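Local atomic coordinates of putative D-lactate dehydrogenase (Chlamydomonas reinhardtii, PDB entry 4ZGS), a protein that probably reduces pyruvate to D-lactate with NADH, serving as the fermentative pyruvate reductase of the algal chloroplast. Residues A[44-47]-A[48-52]; A[265-268]-A[269-273]; A[337-341]-A[342-346]. All coordinates share one frame; numbering follows the deposited sequence.

In the fold
The contacts come in the order 1, 2, 3 along the chain, which forms two Rossmann-like domains. Contact 1 is on helix 44-57, the crossover between neighbouring strands 36-39 and 60-63 of the five-stranded parallel sheet. Contact 2, the loop leaving strand 261-265 of the six-stranded NAD-binding sheet, has its centre about 29 Å from that of contact 1. Contact 3 lies between them, its centre about 12 and 21 Å from the centres of contacts 1 and 2, and packs L344 against F49 and A337 against V266. Contacts 2 and 3 line the NAD pocket. Helix 341-359, following strand 330-332, packs on helix 44-57, so contact 3 ties the domains together beside the cofactor; contacts 1 and 3 both touch the second subunit.

Contact 1. Residues A[44-47]-A[48-52]; sequences QYVK and DFLAG
Y45 and F49, one turn apart on helix 44-57, send their rings in the same direction with nearly parallel planes, 10° apart. The centroids are 5.9 Å from each other, a displacement that leaves scarcely any overlap; Y45 CE1 and F49 CE2 meet at 4.0 Å. The tyrosine ring gets there by an uncommon rotamer for a helix, with CG between the backbone N and the carbonyl carbon (chi1 85°). L50 CB sits over the centre of the F49 ring, 3.8 Å above its plane. One residue further along each turn, V46 CG1 runs alongside L50 CD2 at 3.8 Å, two branched chains filling the buried flank. An alanine in place of F49 would probably uncover V46 CA and L50 CB and open a gap against L344 of helix 341-359. The backbone beneath widens into a pi-type turn: V46 O accepts from L50 N at 2.8 Å and, weakly, from A51 N. On the polar flank D48 N bonds to Q44 O at 3.0 Å, the Q44 amide and D48 carboxylate planes 41° apart, and K47 extends to a salt bridge with E65. The helix is thus amphipathic: its apolar side faces helix 341-359 and, at Y45, V172 of a neighbouring subunit, with K47 and D48 on the more exposed side.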
loop_
_atom_site.group_PDB
_atom_site.type_symbol
_atom_site.label_atom_id
_atom_site.label_comp_id
_atom_site.label_asym_id
_atom_site.label_seq_id
_atom_site.Cartn_x
_atom_site.Cartn_y
_atom_site.Cartn_z
ATOM N N GLN A 44 15.283 16.705 1.532
ATOM C CA GLN A 44 15.471 16.751 0.092
ATOM C C GLN A 44 14.798 17.972 -0.584
ATOM O O GLN A 44 15.329 18.491 -1.557
ATOM C CB GLN A 44 14.987 15.476 -0.567
ATOM C CG GLN A 44 15.589 15.340 -1.948
ATOM C CD GLN A 44 17.101 15.487 -1.912
ATOM O OE1 GLN A 44 17.661 16.381 -2.545
ATOM N NE2 GLN A 44 17.769 14.614 -1.161
ATOM N N TYR A 45 13.616 18.372 -0.118
ATOM C CA TYR A 45 12.853 19.409 -0.804
ATOM C C TYR A 45 13.494 20.793 -0.602
ATOM O O TYR A 45 13.429 21.652 -1.487
ATOM C CB TYR A 45 11.379 19.401 -0.348
ATOM C CG TYR A 45 11.051 20.181 0.925
ATOM C CD1 TYR A 45 10.610 21.508 0.857
ATOM C CD2 TYR A 45 11.177 19.591 2.199
ATOM C CE1 TYR A 45 10.287 22.228 2.013
ATOM C CE2 TYR A 45 10.866 20.305 3.369
ATOM C CZ TYR A 45 10.415 21.625 3.263
ATOM O OH TYR A 45 10.092 22.352 4.393
ATOM N N VAL A 46 14.126 20.961 0.557
ATOM C CA VAL A 46 14.843 22.175 0.900
ATOM C C VAL A 46 16.105 22.289 0.059
ATOM O O VAL A 46 16.468 23.375 -0.375
ATOM C CB VAL A 46 15.211 22.215 2.400
ATOM C CG1 VAL A 46 15.831 23.579 2.757
ATOM C CG2 VAL A 46 13.992 21.914 3.258
ATOM N N LYS A 47 16.779 21.167 -0.160
ATOM C CA LYS A 47 17.914 21.162 -1.065
ATOM C C LYS A 47 17.424 21.553 -2.445
ATOM O O LYS A 47 18.060 22.316 -3.145
ATOM C CB LYS A 47 18.619 19.808 -1.112
ATOM C CG LYS A 47 19.340 19.392 0.164
ATOM C CD LYS A 47 19.838 17.948 0.049
ATOM C CE LYS A 47 20.643 17.486 1.281
ATOM N NZ LYS A 47 21.373 16.182 1.014
ATOM N N ASP A 48 16.321 20.978 -2.870
ATOM C CA ASP A 48 15.831 21.266 -4.204
ATOM C C ASP A 48 15.473 22.761 -4.418
ATOM O O ASP A 48 15.899 23.345 -5.391
ATOM C CB ASP A 48 14.630 20.375 -4.528
ATOM C CG ASP A 48 14.993 18.873 -4.589
ATOM O OD1 ASP A 48 16.179 18.515 -4.787
ATOM O OD2 ASP A 48 14.067 18.040 -4.464
ATOM N N PHE A 49 14.622 23.331 -3.562
ATOM C CA PHE A 49 14.101 24.670 -3.785
ATOM C C PHE A 49 15.034 25.770 -3.223
ATOM O O PHE A 49 15.039 26.872 -3.730
ATOM C CB PHE A 49 12.677 24.810 -3.217
ATOM C CG PHE A 49 12.593 25.388 -1.803
ATOM C CD1 PHE A 49 12.372 26.773 -1.596
ATOM C CD2 PHE A 49 12.720 24.568 -0.685
ATOM C CE1 PHE A 49 12.271 27.318 -0.291
ATOM C CE2 PHE A 49 12.624 25.104 0.625
ATOM C CZ PHE A 49 12.398 26.477 0.814
ATOM N N LEU A 50 15.806 25.478 -2.180
ATOM C CA LEU A 50 16.465 26.548 -1.425
ATOM C C LEU A 50 17.972 26.671 -1.734
ATOM O O LEU A 50 18.445 27.765 -2.053
ATOM C CB LEU A 50 16.257 26.378 0.081
ATOM C CG LEU A 50 16.721 27.543 0.967
ATOM C CD1 LEU A 50 16.294 28.976 0.399
ATOM C CD2 LEU A 50 16.231 27.371 2.399
ATOM N N ALA A 51 18.722 25.586 -1.556
ATOM C CA ALA A 51 20.192 25.588 -1.666
ATOM C C ALA A 51 20.770 26.229 -2.935
ATOM O O ALA A 51 21.758 26.946 -2.873
ATOM C CB ALA A 51 20.730 24.134 -1.522
ATOM N N GLY A 52 20.169 25.984 -4.081
ATOM C CA GLY A 52 20.655 26.556 -5.327
ATOM C C GLY A 52 20.612 28.072 -5.326
ATOM O O GLY A 52 21.620 28.738 -5.593
#

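Contact 2. Residues A[265-268]-A[269-273]; sequences NVSR and GGLID. With NAD (nicotinamide-adenine-dinucleotide), chain I.
R268 O accepts from L271 N at 2.9 Å, closing a 3-10 turn over G269 and G270 in the loop that follows strand 261-265 of the Rossmann-type NAD-binding domain. The sequence NVSRGGLID fits a signature of the D-isomer specific 2-hydroxyacid dehydrogenases, and G269, part of it, is buried in the turn. Just before the glycines comes an Asx turn, in which N265 OD1 accepts from S267 N at 3.1 Å. The amide of N265, its CG anti to the backbone N (chi1 -175°), has a second task: ND2 donates to R268 O at 3.2 Å in a nearly straight bond of 177°, with the acceptor in the amide plane. N265 ND2 and L271 N reach that oxygen from opposite faces of its carbonyl plane, so two donors grip it, and asparagine suits the place by having both an acceptor and a donor. I272 reaches back across the turn to pack on the same amide, CD1 lying 3.5 Å from N265 ND2, while L271 CD1 packs on S267 CB at 3.7 Å. S267 OG is itself bonded to L237 O. Toward the cofactor, R268 CG lies 3.2 Å from NAD O2D, a ribose hydroxyl that also donates weakly to S267 O.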
loop_
_atom_site.group_PDB
_atom_site.type_symbol
_atom_site.label_atom_id
_atom_site.label_comp_id
_atom_site.label_asym_id
_atom_site.label_seq_id
_atom_site.Cartn_x
_atom_site.Cartn_y
_atom_site.Cartn_z
ATOM N N ASN A 265 -10.570 20.425 5.595
ATOM C CA ASN A 265 -9.839 21.371 6.392
ATOM C C ASN A 265 -8.347 21.387 6.073
ATOM O O ASN A 265 -7.626 20.447 6.397
ATOM C CB ASN A 265 -10.075 21.039 7.854
ATOM C CG ASN A 265 -9.458 22.026 8.768
ATOM O OD1 ASN A 265 -9.132 23.143 8.361
ATOM N ND2 ASN A 265 -9.238 21.618 10.011
ATOM N N VAL A 266 -7.910 22.444 5.397
ATOM C CA VAL A 266 -6.507 22.741 5.136
ATOM C C VAL A 266 -5.995 23.925 5.951
ATOM O O VAL A 266 -4.903 24.407 5.672
ATOM C CB VAL A 266 -6.227 22.999 3.634
ATOM C CG1 VAL A 266 -6.639 21.765 2.827
ATOM C CG2 VAL A 266 -6.959 24.247 3.135
ATOM N N SER A 267 -6.785 24.463 6.884
ATOM C CA SER A 267 -6.273 25.618 7.647
ATOM C C SER A 267 -5.580 25.239 8.949
ATOM O O SER A 267 -4.359 25.208 8.990
ATOM C CB SER A 267 -7.390 26.624 8.004
ATOM O OG SER A 267 -8.153 27.008 6.882
ATOM N N ARG A 268 -6.343 24.908 9.988
ATOM C CA ARG A 268 -5.768 24.676 11.314
ATOM C C ARG A 268 -6.468 23.552 12.040
ATOM O O ARG A 268 -7.701 23.533 12.113
ATOM C CB ARG A 268 -5.826 25.955 12.142
ATOM C CG ARG A 268 -4.855 26.977 11.635
ATOM C CD ARG A 268 -3.447 26.399 11.771
ATOM N NE ARG A 268 -2.501 27.421 12.175
ATOM C CZ ARG A 268 -2.310 27.789 13.433
ATOM N NH1 ARG A 268 -3.007 27.212 14.403
ATOM N NH2 ARG A 268 -1.431 28.743 13.712
ATOM N N GLY A 269 -5.677 22.652 12.628
ATOM C CA GLY A 269 -6.227 21.480 13.266
ATOM C C GLY A 269 -7.167 21.846 14.379
ATOM O O GLY A 269 -8.139 21.155 14.624
ATOM N N GLY A 270 -6.894 22.964 15.032
ATOM C CA GLY A 270 -7.731 23.466 16.106
ATOM C C GLY A 270 -9.166 23.807 15.713
ATOM O O GLY A 270 -10.005 24.015 16.592
ATOM N N LEU A 271 -9.451 23.928 14.415
ATOM C CA LEU A 271 -10.813 24.256 13.977
ATOM C C LEU A 271 -11.779 23.100 14.168
ATOM O O LEU A 271 -12.988 23.297 14.172
ATOM C CB LEU A 271 -10.828 24.663 12.509
ATOM C CG LEU A 271 -9.942 25.848 12.138
ATOM C CD1 LEU A 271 -9.947 26.036 10.648
ATOM C CD2 LEU A 271 -10.451 27.087 12.839
ATOM N N ILE A 272 -11.229 21.898 14.303
ATOM C CA ILE A 272 -12.012 20.673 14.422
ATOM C C ILE A 272 -11.750 19.950 15.719
ATOM O O ILE A 272 -10.599 19.810 16.125
ATOM C CB ILE A 272 -11.697 19.686 13.297
ATOM C CG1 ILE A 272 -12.033 20.274 11.925
ATOM C CG2 ILE A 272 -12.444 18.378 13.518
ATOM C CD1 ILE A 272 -11.698 19.313 10.810
ATOM N N ASP A 273 -12.803 19.483 16.380
ATOM C CA ASP A 273 -12.599 18.657 17.564
ATOM C C ASP A 273 -12.592 17.207 17.116
ATOM O O ASP A 273 -13.633 16.624 16.839
ATOM C CB ASP A 273 -13.686 18.920 18.600
ATOM C CG ASP A 273 -13.702 17.898 19.725
ATOM O OD1 ASP A 273 -12.701 17.169 19.954
ATOM O OD2 ASP A 273 -14.741 17.848 20.413
HETATM P PA NAD I . -6.340 35.715 5.696
HETATM O O1A NAD I . -6.188 36.757 6.737
HETATM O O2A NAD I . -6.425 36.573 4.488
HETATM O O5B NAD I . -7.664 34.836 5.909
HETATM C C5B NAD I . -8.313 34.740 7.176
HETATM C C4B NAD I . -9.703 35.288 7.111
HETATM O O4B NAD I . -10.579 34.644 8.146
HETATM C C3B NAD I . -9.736 36.751 7.366
HETATM O O3B NAD I . -10.448 37.460 6.314
HETATM C C2B NAD I . -10.448 36.941 8.625
HETATM O O2B NAD I . -11.200 38.184 8.587
HETATM C C1B NAD I . -11.358 35.781 8.735
HETATM N N9A NAD I . -11.818 35.532 10.042
HETATM C C8A NAD I . -11.318 36.094 11.253
HETATM N N7A NAD I . -12.056 35.607 12.345
HETATM C C5A NAD I . -13.011 34.759 11.826
HETATM C C6A NAD I . -14.063 33.947 12.353
HETATM N N6A NAD I . -14.318 33.893 13.746
HETATM N N1A NAD I . -14.763 33.276 11.554
HETATM C C2A NAD I . -14.663 33.222 10.338
HETATM N N3A NAD I . -13.772 33.886 9.687
HETATM C C4A NAD I . -12.862 34.716 10.360
HETATM O O3 NAD I . -5.046 34.771 5.611
HETATM P PN NAD I . -4.862 33.574 4.565
HETATM O O1N NAD I . -3.738 33.811 3.628
HETATM O O2N NAD I . -6.023 33.479 3.647
HETATM O O5D NAD I . -4.677 32.199 5.357
HETATM C C5D NAD I . -3.711 32.040 6.402
HETATM C C4D NAD I . -3.947 30.685 6.955
HETATM O O4D NAD I . -3.424 29.652 6.033
HETATM C C3D NAD I . -3.240 30.444 8.219
HETATM O O3D NAD I . -3.940 31.046 9.339
HETATM C C2D NAD I . -3.256 28.986 8.302
HETATM O O2D NAD I . -4.500 28.568 8.915
HETATM C C1D NAD I . -3.190 28.482 6.906
HETATM N N1N NAD I . -1.941 27.883 6.646
HETATM C C2N NAD I . -1.881 26.618 6.014
HETATM C C3N NAD I . -0.650 26.012 5.768
HETATM C C7N NAD I . -0.589 24.646 5.090
HETATM O O7N NAD I . -1.457 23.817 5.301
HETATM N N7N NAD I . 0.486 24.317 4.225
HETATM C C4N NAD I . 0.537 26.664 6.151
HETATM C C5N NAD I . 0.483 27.922 6.784
HETATM C C6N NAD I . -0.745 28.528 7.029
#

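Contact 3. Residues A[337-341]-A[342-346]; sequences AFLTE and EALNN. With NAD (nicotinamide-adenine-dinucleotide), chain I.
Residues F338 to L344 make a local contact at the N-terminus of helix 341-359, where the chain leaves the six-stranded Rossmann sheet after strand 330-332 and turns into the long helix that packs beside helix 44-57. T340 occupies the N-cap position, although its side chain makes no capping bond. Its backbone does start the helix: T340 O accepts from L344 N at 3.1 Å, and E341 O from N345 N at 3.2 Å.

The side chains fold back over this first turn. L344 spreads its two methyls to different partners: CD1 meets L339 CD1 at 3.9 Å, and CD2 meets F338 CE2 at 4.1 Å. A branched leucine is therefore apt, since one residue bridges two others. A343 CB lies 3.1 Å from F338 O, a close approach suited to a small side chain.

E342 faces the second subunit. Its side chain bends so that OE2 forms a salt bridge with K179 NZ and OE1 accepts from the backbone N of E175, both of that neighbouring subunit; standing in the first turn, the carboxylate would also be favoured by the helix dipole. V172 of the same subunit packs on L339 and L344, so this helix start belongs to the subunit interface.

The other end of the contact reaches the cofactor. A337 and F338 line the NAD pocket, the F338 ring also meeting that of Y134, while A337 N donates to D292. A chi1 of 82° folds the F338 ring over its own backbone and sets it beside the nicotinamide carboxamide: NAD N7N lies 3.0 Å from F338 N and 3.1 Å from F338 CD1.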
loop_
_atom_site.group_PDB
_atom_site.type_symbol
_atom_site.label_atom_id
_atom_site.label_comp_id
_atom_site.label_asym_id
_atom_site.label_seq_id
_atom_site.Cartn_x
_atom_site.Cartn_y
_atom_site.Cartn_z
ATOM N N ALA A 337 -0.424 21.394 1.735
ATOM C CA ALA A 337 -1.213 22.350 0.970
ATOM C C ALA A 337 -0.386 23.548 0.453
ATOM O O ALA A 337 -0.707 24.072 -0.605
ATOM C CB ALA A 337 -2.405 22.862 1.791
ATOM N N PHE A 338 0.632 23.978 1.204
ATOM C CA PHE A 338 1.490 25.089 0.789
ATOM C C PHE A 338 2.602 24.572 -0.081
ATOM O O PHE A 338 3.379 25.340 -0.625
ATOM C CB PHE A 338 2.146 25.807 1.963
ATOM C CG PHE A 338 3.399 25.094 2.469
ATOM C CD1 PHE A 338 3.306 23.840 3.078
ATOM C CD2 PHE A 338 4.663 25.632 2.267
ATOM C CE1 PHE A 338 4.471 23.168 3.531
ATOM C CE2 PHE A 338 5.821 24.962 2.707
ATOM C CZ PHE A 338 5.721 23.732 3.341
ATOM N N LEU A 339 2.728 23.267 -0.187
ATOM C CA LEU A 339 3.974 22.776 -0.733
ATOM C C LEU A 339 3.883 22.591 -2.241
ATOM O O LEU A 339 3.502 21.539 -2.749
ATOM C CB LEU A 339 4.363 21.465 -0.052
ATOM C CG LEU A 339 5.732 20.885 -0.323
ATOM C CD1 LEU A 339 6.843 21.665 0.419
ATOM C CD2 LEU A 339 5.676 19.377 0.079
ATOM N N THR A 340 4.437 23.577 -2.926
ATOM C CA THR A 340 4.279 23.768 -4.346
ATOM C C THR A 340 5.546 24.395 -4.875
ATOM O O THR A 340 6.190 25.105 -4.144
ATOM C CB THR A 340 3.042 24.650 -4.591
ATOM O OG1 THR A 340 1.910 23.790 -4.839
ATOM C CG2 THR A 340 3.250 25.605 -5.742
ATOM N N GLU A 341 5.926 24.110 -6.116
ATOM C CA GLU A 341 7.016 24.840 -6.748
ATOM C C GLU A 341 6.830 26.357 -6.544
ATOM O O GLU A 341 7.732 27.040 -6.061
ATOM C CB GLU A 341 7.093 24.558 -8.252
ATOM C CG GLU A 341 7.849 23.324 -8.661
ATOM C CD GLU A 341 7.980 23.215 -10.167
ATOM O OE1 GLU A 341 7.893 24.258 -10.843
ATOM O OE2 GLU A 341 8.199 22.098 -10.680
ATOM N N GLU A 342 5.678 26.872 -6.968
ATOM C CA GLU A 342 5.386 28.319 -6.912
ATOM C C GLU A 342 5.455 28.901 -5.490
ATOM O O GLU A 342 5.979 29.999 -5.306
ATOM C CB GLU A 342 4.018 28.650 -7.545
ATOM C CG GLU A 342 3.920 28.368 -9.067
ATOM C CD GLU A 342 3.592 26.889 -9.420
ATOM O OE1 GLU A 342 3.484 26.070 -8.496
ATOM O OE2 GLU A 342 3.428 26.552 -10.618
ATOM N N ALA A 343 4.891 28.206 -4.499
ATOM C CA ALA A 343 4.908 28.733 -3.135
ATOM C C ALA A 343 6.327 28.747 -2.525
ATOM O O ALA A 343 6.681 29.684 -1.812
ATOM C CB ALA A 343 3.970 27.964 -2.251
ATOM N N LEU A 344 7.130 27.722 -2.811
ATOM C CA LEU A 344 8.499 27.633 -2.285
ATOM C C LEU A 344 9.390 28.739 -2.853
ATOM O O LEU A 344 10.307 29.245 -2.169
ATOM C CB LEU A 344 9.090 26.250 -2.576
ATOM C CG LEU A 344 8.397 25.183 -1.727
ATOM C CD1 LEU A 344 8.834 23.833 -2.148
ATOM C CD2 LEU A 344 8.695 25.381 -0.253
ATOM N N ASN A 345 9.129 29.094 -4.115
ATOM C CA ASN A 345 9.831 30.199 -4.756
ATOM C C ASN A 345 9.580 31.515 -4.027
ATOM O O ASN A 345 10.518 32.189 -3.681
ATOM C CB ASN A 345 9.470 30.272 -6.228
ATOM C CG ASN A 345 10.115 29.151 -7.024
ATOM O OD1 ASN A 345 11.139 28.599 -6.611
ATOM N ND2 ASN A 345 9.518 28.798 -8.159
ATOM N N ASN A 346 8.330 31.823 -3.723
ATOM C CA ASN A 346 8.003 32.971 -2.898
ATOM C C ASN A 346 8.811 32.912 -1.606
ATOM O O ASN A 346 9.467 33.885 -1.205
ATOM C CB ASN A 346 6.507 32.999 -2.553
ATOM C CG ASN A 346 5.608 33.243 -3.766
ATOM O OD1 ASN A 346 4.379 33.194 -3.652
ATOM N ND2 ASN A 346 6.210 33.488 -4.924
HETATM P PA NAD I . -6.340 35.715 5.696
HETATM O O1A NAD I . -6.188 36.757 6.737
HETATM O O2A NAD I . -6.425 36.573 4.488
HETATM O O5B NAD I . -7.664 34.836 5.909
HETATM C C5B NAD I . -8.313 34.740 7.176
HETATM C C4B NAD I . -9.703 35.288 7.111
HETATM O O4B NAD I . -10.579 34.644 8.146
HETATM C C3B NAD I . -9.736 36.751 7.366
HETATM O O3B NAD I . -10.448 37.460 6.314
HETATM C C2B NAD I . -10.448 36.941 8.625
HETATM O O2B NAD I . -11.200 38.184 8.587
HETATM C C1B NAD I . -11.358 35.781 8.735
HETATM N N9A NAD I . -11.818 35.532 10.042
HETATM C C8A NAD I . -11.318 36.094 11.253
HETATM N N7A NAD I . -12.056 35.607 12.345
HETATM C C5A NAD I . -13.011 34.759 11.826
HETATM C C6A NAD I . -14.063 33.947 12.353
HETATM N N6A NAD I . -14.318 33.893 13.746
HETATM N N1A NAD I . -14.763 33.276 11.554
HETATM C C2A NAD I . -14.663 33.222 10.338
HETATM N N3A NAD I . -13.772 33.886 9.687
HETATM C C4A NAD I . -12.862 34.716 10.360
HETATM O O3 NAD I . -5.046 34.771 5.611
HETATM P PN NAD I . -4.862 33.574 4.565
HETATM O O1N NAD I . -3.738 33.811 3.628
HETATM O O2N NAD I . -6.023 33.479 3.647
HETATM O O5D NAD I . -4.677 32.199 5.357
HETATM C C5D NAD I . -3.711 32.040 6.402
HETATM C C4D NAD I . -3.947 30.685 6.955
HETATM O O4D NAD I . -3.424 29.652 6.033
HETATM C C3D NAD I . -3.240 30.444 8.219
HETATM O O3D NAD I . -3.940 31.046 9.339
HETATM C C2D NAD I . -3.256 28.986 8.302
HETATM O O2D NAD I . -4.500 28.568 8.915
HETATM C C1D NAD I . -3.190 28.482 6.906
HETATM N N1N NAD I . -1.941 27.883 6.646
HETATM C C2N NAD I . -1.881 26.618 6.014
HETATM C C3N NAD I . -0.650 26.012 5.768
HETATM C C7N NAD I . -0.589 24.646 5.090
HETATM O O7N NAD I . -1.457 23.817 5.301
HETATM N N7N NAD I . 0.486 24.317 4.225
HETATM C C4N NAD I . 0.537 26.664 6.151
HETATM C C5N NAD I . 0.483 27.922 6.784
HETATM C C6N NAD I . -0.745 28.528 7.029
#